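Local coordinates for hypothetical protein (Staphylococcus aureus subsp. aureus, PDB 1QYI), which is of unknown function but probably acts as a hydrolase of the HAD superfamily, at residues K68-L72 and G73-N77; R280-G283 and K284-F288; K348-A351 and G352-E355; Y361-H365 and L366-R370. All coordinates share one frame; numbering follows the deposited sequence.

Contact 1: K68-L72 and G73-N77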
# COMPACT_ATOMS: atom_id res chain seq x y z
N LYS A 68 -9.68 -11.87 -0.23
CA LYS A 68 -9.40 -13.08 0.53
C LYS A 68 -8.04 -12.93 1.22
O LYS A 68 -7.88 -13.31 2.38
CB LYS A 68 -9.36 -14.31 -0.39
CG LYS A 68 -9.86 -15.62 0.23
CD LYS A 68 -9.26 -15.91 1.61
CE LYS A 68 -9.66 -17.29 2.15
NZ LYS A 68 -11.14 -17.47 2.28
N LEU A 69 -7.07 -12.37 0.50
CA LEU A 69 -5.73 -12.17 1.03
C LEU A 69 -5.77 -11.22 2.22
O LEU A 69 -4.94 -11.30 3.12
CB LEU A 69 -4.81 -11.59 -0.05
CG LEU A 69 -4.68 -12.41 -1.34
CD1 LEU A 69 -3.92 -11.59 -2.37
CD2 LEU A 69 -3.97 -13.72 -1.07
N LYS A 70 -6.74 -10.31 2.21
CA LYS A 70 -6.89 -9.36 3.31
C LYS A 70 -7.38 -10.10 4.54
O LYS A 70 -6.78 -10.01 5.61
CB LYS A 70 -7.88 -8.25 2.92
CG LYS A 70 -7.51 -7.52 1.66
CD LYS A 70 -6.29 -6.64 1.84
CE LYS A 70 -6.69 -5.24 2.27
NZ LYS A 70 -7.46 -4.54 1.18
N SER A 71 -8.47 -10.85 4.40
CA SER A 71 -9.03 -11.58 5.52
C SER A 71 -8.05 -12.61 6.12
O SER A 71 -8.27 -13.09 7.23
CB SER A 71 -10.31 -12.30 5.10
OG SER A 71 -10.04 -13.49 4.37
N LEU A 72 -6.99 -12.94 5.40
CA LEU A 72 -6.01 -13.91 5.89
C LEU A 72 -4.78 -13.27 6.53
O LEU A 72 -3.92 -13.97 7.09
CB LEU A 72 -5.58 -14.86 4.76
CG LEU A 72 -6.70 -15.72 4.15
CD1 LEU A 72 -6.14 -16.64 3.06
CD2 LEU A 72 -7.36 -16.54 5.24
N GLY A 73 -4.70 -11.95 6.46
CA GLY A 73 -3.58 -11.24 7.05
C GLY A 73 -2.55 -10.71 6.07
O GLY A 73 -1.49 -10.21 6.48
N LEU A 74 -2.84 -10.80 4.77
CA LEU A 74 -1.92 -10.30 3.76
C LEU A 74 -2.37 -8.96 3.22
O LEU A 74 -3.10 -8.89 2.23
CB LEU A 74 -1.80 -11.28 2.59
CG LEU A 74 -0.59 -12.22 2.56
CD1 LEU A 74 -0.42 -12.70 1.12
CD2 LEU A 74 0.66 -11.50 3.02
N ASN A 75 -1.91 -7.89 3.87
CA ASN A 75 -2.29 -6.55 3.47
C ASN A 75 -1.18 -5.79 2.75
O ASN A 75 -1.37 -4.64 2.35
CB ASN A 75 -2.76 -5.76 4.69
CG ASN A 75 -3.92 -6.44 5.40
OD1 ASN A 75 -3.73 -7.39 6.15
ND2 ASN A 75 -5.14 -5.98 5.12
N SER A 76 -0.04 -6.44 2.56
CA SER A 76 1.06 -5.82 1.83
C SER A 76 0.86 -6.13 0.35
O SER A 76 0.67 -7.29 -0.00
CB SER A 76 2.41 -6.38 2.29
OG SER A 76 3.47 -5.80 1.53
N ASN A 77 0.90 -5.11 -0.51
CA ASN A 77 0.69 -5.34 -1.94
C ASN A 77 1.81 -6.19 -2.53
O ASN A 77 1.54 -7.03 -3.39
CB ASN A 77 0.61 -4.01 -2.70
CG ASN A 77 -0.60 -3.19 -2.30
OD1 ASN A 77 -0.62 -2.55 -1.25
ND2 ASN A 77 -1.63 -3.21 -3.15
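Leu69 and Leu74 meet where helix 64-71 ends, and the chain between them turns in a Schellman motif. Two bonds close it: Leu74 N gives its hydrogen to Leu69 O at 2.7 Å, almost in line with that carbonyl, and Gly73 N to Lys70 O at 3.0 Å, from above the carbonyl plane. Gly73 bends the chain with a positive phi of 106°, where a CB would run into the carbonyl oxygen of Leu72. The packed side is apolar. CB of Leu74 rests against CB of Leu69 at 4.0 Å and still closer to the Leu69 oxygen. Leu69 and Leu72 turn to Leu137 of helix 134-137, and Leu72 and Leu74 to Ile147 of helix 144-158, so both sides of the turn feed one hydrophobic patch. The other side is looser and polar. The Lys70 chain, bent at chi2, chi3 and chi4, crosses the Asn75 side chain at about a right angle, and its CE lies 3.3 Å from Asn75 ND2, a packing contact with the methylene rather than with the amine. On this outer side Ser71 OG bonds back to Lys68 O at 2.9 Å, occupying a carbonyl of the last turn. Backbone bonding thus satisfies the carbonyls of Leu69 and Lys70, while the leucines bury the turn on one side and Lys70 and Asn75 face more watery surroundings.

Contact 2: R280-G283 and K284-F288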
# COMPACT_ATOMS: atom_id res chain seq x y z
N ARG A 280 10.43 -0.54 20.50
CA ARG A 280 9.38 -1.34 19.90
C ARG A 280 8.98 -0.69 18.58
O ARG A 280 9.70 0.18 18.06
CB ARG A 280 8.18 -1.39 20.85
CG ARG A 280 8.52 -1.27 22.33
CD ARG A 280 7.53 -0.37 23.03
NE ARG A 280 7.66 1.03 22.64
CZ ARG A 280 8.41 1.93 23.27
NH1 ARG A 280 9.10 1.58 24.36
NH2 ARG A 280 8.45 3.17 22.82
N PRO A 281 7.84 -1.10 18.00
CA PRO A 281 7.40 -0.50 16.74
C PRO A 281 6.77 0.86 17.00
O PRO A 281 6.06 1.06 17.99
CB PRO A 281 6.40 -1.52 16.22
CG PRO A 281 5.74 -2.00 17.48
CD PRO A 281 6.95 -2.22 18.38
N LEU A 282 7.07 1.80 16.11
CA LEU A 282 6.55 3.16 16.20
C LEU A 282 5.53 3.36 15.08
O LEU A 282 5.34 4.47 14.60
CB LEU A 282 7.69 4.18 16.07
CG LEU A 282 8.34 4.69 17.37
CD1 LEU A 282 8.53 3.57 18.37
CD2 LEU A 282 9.65 5.36 17.04
N GLY A 283 4.88 2.26 14.70
CA GLY A 283 3.87 2.28 13.64
C GLY A 283 2.65 3.14 13.96
O GLY A 283 2.52 3.64 15.08
N LYS A 284 1.75 3.28 12.99
CA LYS A 284 0.56 4.13 13.15
C LYS A 284 -0.26 3.99 14.43
O LYS A 284 -0.90 4.96 14.85
CB LYS A 284 -0.39 3.98 11.95
CG LYS A 284 -1.06 5.31 11.54
CD LYS A 284 -0.10 6.18 10.72
CE LYS A 284 -0.42 7.67 10.77
NZ LYS A 284 -1.72 8.05 10.18
N PRO A 285 -0.29 2.79 15.05
CA PRO A 285 -1.10 2.75 16.28
C PRO A 285 -0.42 3.69 17.29
O PRO A 285 -1.09 4.38 18.06
CB PRO A 285 -1.03 1.29 16.70
CG PRO A 285 -0.83 0.57 15.40
CD PRO A 285 0.15 1.44 14.66
N ASN A 286 0.91 3.70 17.27
CA ASN A 286 1.69 4.55 18.16
C ASN A 286 1.59 5.99 17.65
O ASN A 286 1.87 6.27 16.49
CB ASN A 286 3.16 4.09 18.18
CG ASN A 286 4.02 4.89 19.17
OD1 ASN A 286 4.15 6.11 19.04
ND2 ASN A 286 4.61 4.20 20.14
N PRO A 287 1.19 6.93 18.52
CA PRO A 287 1.03 8.36 18.19
C PRO A 287 2.30 9.12 17.79
O PRO A 287 2.25 10.32 17.55
CB PRO A 287 0.40 8.93 19.46
CG PRO A 287 1.04 8.10 20.53
CD PRO A 287 0.97 6.70 19.96
N PHE A 288 3.43 8.42 17.70
CA PHE A 288 4.69 9.05 17.33
C PHE A 288 4.64 9.97 16.12
O PHE A 288 5.10 11.12 16.20
CB PHE A 288 5.77 8.01 17.05
CG PHE A 288 6.98 8.58 16.39
CD1 PHE A 288 7.85 9.40 17.11
CD2 PHE A 288 7.24 8.35 15.05
CE1 PHE A 288 8.96 9.98 16.50
CE2 PHE A 288 8.35 8.92 14.43
CZ PHE A 288 9.21 9.74 15.16
O HOH W 1 6.21 4.70 22.19
O HOH W 2 3.11 6.78 14.23
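With chi1 at -177°, Asn286 sets CG opposite its own backbone N and so brings OD1 toward Phe288 N. The motif is a type I beta turn, Gly283 to Asn286, running directly into a capped start of helix 288-295. The turn is closed by a weak bond from Asn286 N to Gly283 O at 2.7 Å, and it also brings Asn286 CB to 3.2 Å from Gly283 O. Asn286 OD1 then accepts from Phe288 N at 2.8 Å, in the plane of the side-chain carbonyl, so one residue both ends the turn and caps the helix. The other end of the amide, ND2, donates to a water that Arg280 NH2 also reaches, though weakly; this links the exposed start of the loop to the cap. Beneath the polar groups lies an apolar layer. Leu282 CG packs on Phe288 CB at 4.2 Å, and helices 266-275 and 302-307 enclose both residues, Tyr302 meeting the Phe288 ring edge-to-face. The Lys284 chain, bent at chi2 and chi4, carries NZ to a salt bridge with Asp327 and a hydrogen bond to Ala237 O, an arrangement consistent with the conserved lysine of HAD phosphohydrolases. Leu282 CD2 stands over one face of the Phe288 ring in a CH-pi contact, 4.3 Å from its centroid and 12° off the ring normal.

Contact 3: K348-A351 and G352-E355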
# COMPACT_ATOMS: atom_id res chain seq x y z
N LYS A 348 -18.68 3.48 4.34
CA LYS A 348 -19.40 3.95 5.51
C LYS A 348 -19.67 2.84 6.52
O LYS A 348 -20.08 3.10 7.65
CB LYS A 348 -20.73 4.59 5.09
CG LYS A 348 -20.56 5.80 4.19
CD LYS A 348 -21.91 6.38 3.77
CE LYS A 348 -21.70 7.58 2.85
NZ LYS A 348 -22.99 8.12 2.33
N ASP A 349 -19.43 1.59 6.11
CA ASP A 349 -19.63 0.44 6.99
C ASP A 349 -18.69 0.51 8.20
O ASP A 349 -18.82 -0.29 9.13
CB ASP A 349 -19.36 -0.86 6.22
CG ASP A 349 -20.23 -1.00 4.98
OD1 ASP A 349 -21.47 -0.93 5.11
OD2 ASP A 349 -19.67 -1.20 3.87
N ALA A 350 -17.76 1.45 8.18
CA ALA A 350 -16.80 1.62 9.27
C ALA A 350 -17.33 2.55 10.35
O ALA A 350 -16.61 2.87 11.30
CB ALA A 350 -15.48 2.14 8.72
N ALA A 351 -18.58 2.99 10.20
CA ALA A 351 -19.19 3.90 11.16
C ALA A 351 -19.46 3.25 12.51
O ALA A 351 -19.28 3.89 13.55
CB ALA A 351 -20.49 4.47 10.59
N GLY A 352 -19.87 1.98 12.48
CA GLY A 352 -20.17 1.26 13.71
C GLY A 352 -18.98 1.13 14.64
O GLY A 352 -19.10 1.37 15.84
N GLU A 353 -17.82 0.75 14.10
CA GLU A 353 -16.62 0.62 14.93
C GLU A 353 -16.18 1.98 15.46
O GLU A 353 -15.68 2.08 16.58
CB GLU A 353 -15.47 -0.01 14.11
CG GLU A 353 -14.94 0.92 13.02
CD GLU A 353 -13.66 0.46 12.35
OE1 GLU A 353 -13.65 -0.62 11.72
OE2 GLU A 353 -12.65 1.19 12.47
N LEU A 354 -16.36 3.04 14.67
CA LEU A 354 -15.96 4.38 15.10
C LEU A 354 -16.79 4.85 16.28
O LEU A 354 -16.26 5.42 17.23
CB LEU A 354 -16.07 5.39 13.96
CG LEU A 354 -15.07 5.22 12.81
CD1 LEU A 354 -15.30 6.28 11.75
CD2 LEU A 354 -13.66 5.31 13.36
N GLU A 355 -18.10 4.61 16.24
CA GLU A 355 -18.94 5.03 17.34
C GLU A 355 -18.74 4.10 18.53
O GLU A 355 -18.81 4.54 19.68
CB GLU A 355 -20.41 5.04 16.90
CG GLU A 355 -20.68 5.95 15.71
CD GLU A 355 -22.13 5.93 15.30
OE1 GLU A 355 -22.66 4.81 15.07
OE2 GLU A 355 -22.75 7.02 15.20
O HOH W 3 -18.00 -0.71 11.51
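Ala350 O is the point on which two side chains of the next turn converge: Glu353 CG comes to 3.1 Å and Leu354 CG to 3.2 Å. Glu353 achieves this with chi1 at 69°, which places CG between its backbone N and carbonyl carbon, folded back over the preceding turn; beyond CG the chain runs extended. Leu354 instead holds CG anti to its carbonyl carbon, chi1 -69°, and its CD1 also approaches the same oxygen. Glu355, with chi1 at -58° and an extended chain, lays its CG beside Ala351 O at 3.3 Å. These contacts belong to the first turn of helix 351-356, which follows strand 337-341 and leads toward strand 361-363 in the parallel sheet of the HAD-like domain. Glu355 N bonds to Ala351 O at 3.0 Å, whereas Leu354 N reaches Ala350 O only weakly at 3.4 Å. Ahead of the helix, a water donates to Asp349 O and accepts from Glu353 N, bridging the loop to the helix start. Leu354 is the buried member of the group and turns to Leu328 of helix 325-334, while Glu353 touches Leu325 of that helix; the Glu355 side chain lies on the exposed surface.

Contact 4: Y361-H365 and L366-R370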
# COMPACT_ATOMS: atom_id res chain seq x y z
N TYR A 361 -16.32 12.78 16.58
CA TYR A 361 -17.22 13.11 15.48
C TYR A 361 -17.02 12.13 14.36
O TYR A 361 -15.98 11.49 14.26
CB TYR A 361 -16.96 14.52 14.96
CG TYR A 361 -16.94 15.56 16.03
CD1 TYR A 361 -15.76 15.85 16.71
CD2 TYR A 361 -18.09 16.23 16.40
CE1 TYR A 361 -15.73 16.78 17.73
CE2 TYR A 361 -18.07 17.17 17.42
CZ TYR A 361 -16.89 17.43 18.08
OH TYR A 361 -16.85 18.37 19.09
N VAL A 362 -18.03 12.00 13.51
CA VAL A 362 -17.93 11.12 12.36
C VAL A 362 -18.52 11.90 11.18
O VAL A 362 -19.65 12.38 11.23
CB VAL A 362 -18.70 9.80 12.59
CG1 VAL A 362 -18.66 8.94 11.33
CG2 VAL A 362 -18.07 9.04 13.74
N ILE A 363 -17.72 12.05 10.12
CA ILE A 363 -18.14 12.79 8.94
C ILE A 363 -18.16 11.87 7.71
O ILE A 363 -17.45 10.86 7.69
CB ILE A 363 -17.19 14.02 8.75
CG1 ILE A 363 -18.01 15.29 8.70
CG2 ILE A 363 -16.34 13.90 7.50
CD1 ILE A 363 -18.87 15.47 9.92
N ASN A 364 -18.98 12.18 6.71
CA ASN A 364 -19.04 11.34 5.51
C ASN A 364 -17.77 11.46 4.68
O ASN A 364 -17.27 10.47 4.16
CB ASN A 364 -20.24 11.69 4.63
CG ASN A 364 -21.55 11.23 5.21
OD1 ASN A 364 -21.77 10.04 5.44
ND2 ASN A 364 -22.45 12.17 5.45
N HIS A 365 -17.27 12.68 4.55
CA HIS A 365 -16.04 12.93 3.79
C HIS A 365 -15.39 14.25 4.19
O HIS A 365 -15.98 15.06 4.90
CB HIS A 365 -16.35 12.90 2.29
CG HIS A 365 -17.48 13.80 1.88
ND1 HIS A 365 -17.36 15.17 1.87
CD2 HIS A 365 -18.74 13.52 1.48
CE1 HIS A 365 -18.51 15.71 1.48
NE2 HIS A 365 -19.36 14.72 1.24
N LEU A 366 -14.16 14.46 3.73
CA LEU A 366 -13.41 15.66 4.05
C LEU A 366 -14.21 16.96 3.91
O LEU A 366 -13.93 17.94 4.60
CB LEU A 366 -12.16 15.76 3.17
CG LEU A 366 -11.16 16.84 3.57
CD1 LEU A 366 -10.62 16.54 4.96
CD2 LEU A 366 -10.02 16.91 2.55
N GLY A 367 -15.19 16.98 3.02
CA GLY A 367 -15.98 18.18 2.82
C GLY A 367 -16.83 18.58 4.01
O GLY A 367 -16.89 19.76 4.39
N GLU A 368 -17.49 17.59 4.60
CA GLU A 368 -18.35 17.80 5.75
C GLU A 368 -17.58 18.17 7.00
O GLU A 368 -18.14 18.16 8.11
CB GLU A 368 -19.19 16.54 6.00
CG GLU A 368 -20.35 16.37 5.03
CD GLU A 368 -21.13 15.08 5.26
OE1 GLU A 368 -21.18 14.61 6.42
OE2 GLU A 368 -21.72 14.56 4.28
N LEU A 369 -16.31 18.52 6.84
CA LEU A 369 -15.47 18.89 7.98
C LEU A 369 -15.84 20.24 8.57
O LEU A 369 -15.62 20.49 9.76
CB LEU A 369 -14.00 18.89 7.56
CG LEU A 369 -12.98 19.33 8.62
CD1 LEU A 369 -13.01 18.36 9.80
CD2 LEU A 369 -11.59 19.37 8.01
N ARG A 370 -16.40 21.13 7.75
CA ARG A 370 -16.79 22.44 8.23
C ARG A 370 -17.89 22.33 9.29
O ARG A 370 -17.91 23.08 10.26
CB ARG A 370 -17.30 23.32 7.08
CG ARG A 370 -16.23 23.99 6.26
CD ARG A 370 -16.88 25.02 5.35
NE ARG A 370 -15.93 25.74 4.53
CZ ARG A 370 -15.22 25.19 3.56
NH1 ARG A 370 -15.36 23.90 3.28
NH2 ARG A 370 -14.37 25.93 2.85
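At the C-terminal end of edge strand 361-363 in the parallel sheet of the HAD-like domain, the chain leaves the sheet and winds through a short 3-10 turn into helix 369-373, and Asn364 and Glu368 join the two ends. Asn364 ND2 donates to Glu368 OE2 at 2.8 Å, in the plane of its own amide and on the syn lone pair of the oxygen, and more weakly to OE1. Asn364 N also reaches Glu368 OE1 at 3.3 Å, from above the carboxylate plane. Amide and carboxylate planes stand 87° apart, and these three bonds bring the carboxylate back to the start of the turn. Glu368 can do this because its chain runs extended beyond CG, with chi1 at -77°. Ile363 CG1 packs against Glu368 CB, the two side chains crossing obliquely. His365 sits across the Glu368 chain, with Glu368 CG over one face of the imidazole, and also touches Arg215. Leu366 and Leu369 are buried, Leu366 against helix 217-229 and both against Phe6 of strand 3-6, while Arg370 forms a salt bridge with Asp226 on helix 217-229. At the edge of the His365 ring and in its plane, Gly367 N donates a weak bond to ND1 at 3.1 Å.

In the fold
Contacts 2, 3 and 4 lie in the HAD-like part of the chain; contact 1 caps a helix in the helical part, its centre 21 Å from those of contacts 2 and 3. Contact 3 is a surface helix start with one buried leucine, whereas the other three are partly buried. Contacts 3 and 4 are neighbours, centres 14 Å apart: Lys348 CE packs 3.6 Å from Asn364 OD1, and Leu354 lies against Val362, so helix 351-356 touches the strand that follows it. Contacts 1 and 3 rely mainly on backbone bonds, contact 2 adds a side-chain cap and an aromatic face, and contact 4 depends on a carboxylate held by an amide.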